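Local coordinates for protein tumor necrosis factor receptor superfamily member 11B (PDB 4E4D) that acts as a decoy receptor for the cytokine RANKL, neutralising its function in osteoclast formation and inhibiting osteoclast activation, at residues 10-15 against 31-36. Numbering follows the deposited sequence.
Sequences YDPETG and QHCTVR
Tyr10 reaches His32 with its phenol oxygen, and the hydrogen bond between 10-15 and 31-36 is a weak one. His32 ND1 donates to Tyr10 OH at 3.2 Å, bent to 122° at the hydrogen. The nitrogen sits near the plane of the tyrosine ring, at its edge, while the hydroxyl meets the imidazole obliquely; the two side chains run nearly at right angles. With CG placed between the backbone N and the carbonyl carbon (chi1 72°), the Tyr10 ring is carried so that its hydroxyl end comes close to the histidine, although the bond to CB points neither at 31-36 nor away from it.

The remaining contacts are van der Waals packing around Pro12. Its CB points toward 31-36 and lies 3.9 Å from His32 ND1, with CG equally near, and proline and histidine slide past each other in opposite directions. Farther along comes an apolar contact, Pro12 CD 4.2 Å from Cys33 SG, so the proline packs beside a disulfide, for that sulfur is bonded to Cys20.

Cutting Tyr10 back to an alanine would probably leave His32 ND1 without its hydroxyl partner and open a gap where the phenol ring also touches Cys20 and Lys22.

Both segments are largely loop, following strands 9-10 and 27-31. Short strands and long loops held by disulfides, here Cys20-Cys33, are characteristic of TNF-receptor cysteine-rich repeats, of which this is the first.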
loop_
_atom_site.group_PDB
_atom_site.type_symbol
_atom_site.label_atom_id
_atom_site.label_comp_id
_atom_site.label_asym_id
_atom_site.label_seq_id
_atom_site.Cartn_x
_atom_site.Cartn_y
_atom_site.Cartn_z
ATOM N N TYR B 10 -22.190 4.806 -34.161
ATOM C CA TYR B 10 -21.247 3.705 -33.987
ATOM C C TYR B 10 -21.907 2.476 -34.612
ATOM O O TYR B 10 -22.843 2.625 -35.394
ATOM C CB TYR B 10 -20.932 3.475 -32.507
ATOM C CG TYR B 10 -22.062 2.848 -31.723
ATOM C CD1 TYR B 10 -23.204 3.573 -31.415
ATOM C CD2 TYR B 10 -21.983 1.532 -31.283
ATOM C CE1 TYR B 10 -24.239 3.006 -30.701
ATOM C CE2 TYR B 10 -23.012 0.957 -30.565
ATOM C CZ TYR B 10 -24.138 1.698 -30.277
ATOM O OH TYR B 10 -25.168 1.130 -29.565
ATOM N N ASP B 11 -21.445 1.273 -34.281
ATOM C CA ASP B 11 -22.034 0.074 -34.882
ATOM C C ASP B 11 -21.753 -1.239 -34.143
ATOM O O ASP B 11 -20.601 -1.656 -34.026
ATOM C CB ASP B 11 -21.566 -0.060 -36.333
ATOM C CG ASP B 11 -20.065 0.109 -36.483
ATOM O OD1 ASP B 11 -19.354 0.087 -35.456
ATOM O OD2 ASP B 11 -19.595 0.260 -37.630
ATOM N N PRO B 12 -22.815 -1.893 -33.641
ATOM C CA PRO B 12 -22.737 -3.266 -33.130
ATOM C C PRO B 12 -23.137 -4.282 -34.201
ATOM O O PRO B 12 -23.302 -3.901 -35.361
ATOM C CB PRO B 12 -23.758 -3.260 -31.994
ATOM C CG PRO B 12 -24.806 -2.312 -32.462
ATOM C CD PRO B 12 -24.103 -1.264 -33.299
ATOM N N GLU B 13 -23.293 -5.548 -33.823
ATOM C CA GLU B 13 -23.694 -6.584 -34.775
ATOM C C GLU B 13 -24.258 -7.827 -34.089
ATOM O O GLU B 13 -23.853 -8.179 -32.980
ATOM C CB GLU B 13 -22.506 -6.993 -35.650
ATOM C CG GLU B 13 -22.802 -8.163 -36.583
ATOM C CD GLU B 13 -21.549 -8.770 -37.185
ATOM O OE1 GLU B 13 -20.563 -8.030 -37.381
ATOM O OE2 GLU B 13 -21.548 -9.991 -37.454
ATOM N N THR B 14 -25.198 -8.482 -34.766
ATOM C CA THR B 14 -25.686 -9.793 -34.350
ATOM C C THR B 14 -26.081 -10.612 -35.577
ATOM O O THR B 14 -25.434 -11.608 -35.903
ATOM C CB THR B 14 -26.897 -9.686 -33.406
ATOM O OG1 THR B 14 -26.526 -8.967 -32.224
ATOM C CG2 THR B 14 -27.395 -11.073 -33.020
ATOM N N GLY B 15 -27.146 -10.186 -36.252
ATOM C CA GLY B 15 -27.582 -10.826 -37.480
ATOM C C GLY B 15 -26.970 -10.161 -38.698
ATOM O O GLY B 15 -26.898 -10.755 -39.775
ATOM N N GLN B 31 -30.232 -0.317 -24.250
ATOM C CA GLN B 31 -30.363 -1.360 -25.264
ATOM C C GLN B 31 -29.872 -0.877 -26.625
ATOM O O GLN B 31 -30.269 0.187 -27.099
ATOM C CB GLN B 31 -31.814 -1.833 -25.370
ATOM C CG GLN B 31 -32.289 -2.623 -24.165
ATOM C CD GLN B 31 -33.650 -3.258 -24.375
ATOM O OE1 GLN B 31 -34.415 -2.848 -25.249
ATOM N NE2 GLN B 31 -33.956 -4.270 -23.572
ATOM N N HIS B 32 -29.011 -1.675 -27.249
ATOM C CA HIS B 32 -28.450 -1.342 -28.551
ATOM C C HIS B 32 -29.541 -1.200 -29.599
ATOM O O HIS B 32 -30.658 -1.684 -29.419
ATOM C CB HIS B 32 -27.474 -2.426 -28.999
ATOM C CG HIS B 32 -26.224 -2.489 -28.180
ATOM N ND1 HIS B 32 -25.042 -1.907 -28.583
ATOM C CD2 HIS B 32 -25.972 -3.062 -26.980
ATOM C CE1 HIS B 32 -24.114 -2.121 -27.669
ATOM N NE2 HIS B 32 -24.652 -2.819 -26.685
ATOM N N CYS B 33 -29.206 -0.545 -30.702
ATOM C CA CYS B 33 -30.144 -0.393 -31.799
ATOM C C CYS B 33 -30.329 -1.718 -32.521
ATOM O O CYS B 33 -29.356 -2.381 -32.882
ATOM C CB CYS B 33 -29.638 0.651 -32.788
ATOM S SG CYS B 33 -28.042 0.239 -33.527
ATOM N N THR B 34 -31.582 -2.102 -32.726
ATOM C CA THR B 34 -31.892 -3.286 -33.511
ATOM C C THR B 34 -32.338 -2.844 -34.896
ATOM O O THR B 34 -32.624 -1.668 -35.118
ATOM C CB THR B 34 -33.003 -4.129 -32.858
ATOM O OG1 THR B 34 -34.231 -3.393 -32.848
ATOM C CG2 THR B 34 -32.622 -4.499 -31.434
ATOM N N VAL B 35 -32.388 -3.786 -35.830
ATOM C CA VAL B 35 -32.847 -3.488 -37.180
ATOM C C VAL B 35 -34.206 -2.795 -37.135
ATOM O O VAL B 35 -34.572 -2.060 -38.053
ATOM C CB VAL B 35 -32.958 -4.767 -38.029
ATOM C CG1 VAL B 35 -33.987 -5.714 -37.430
ATOM C CG2 VAL B 35 -33.311 -4.425 -39.471
ATOM N N ARG B 36 -34.946 -3.024 -36.053
ATOM C CA ARG B 36 -36.299 -2.500 -35.921
ATOM C C ARG B 36 -36.346 -1.229 -35.071
ATOM O O ARG B 36 -37.116 -0.313 -35.360
ATOM C CB ARG B 36 -37.205 -3.567 -35.304
ATOM C CG ARG B 36 -38.681 -3.402 -35.626
ATOM C CD ARG B 36 -39.527 -4.478 -34.954
ATOM N NE ARG B 36 -39.644 -4.271 -33.511
ATOM C CZ ARG B 36 -38.819 -4.775 -32.595
ATOM N NH1 ARG B 36 -37.789 -5.536 -32.950
ATOM N NH2 ARG B 36 -39.024 -4.517 -31.311
#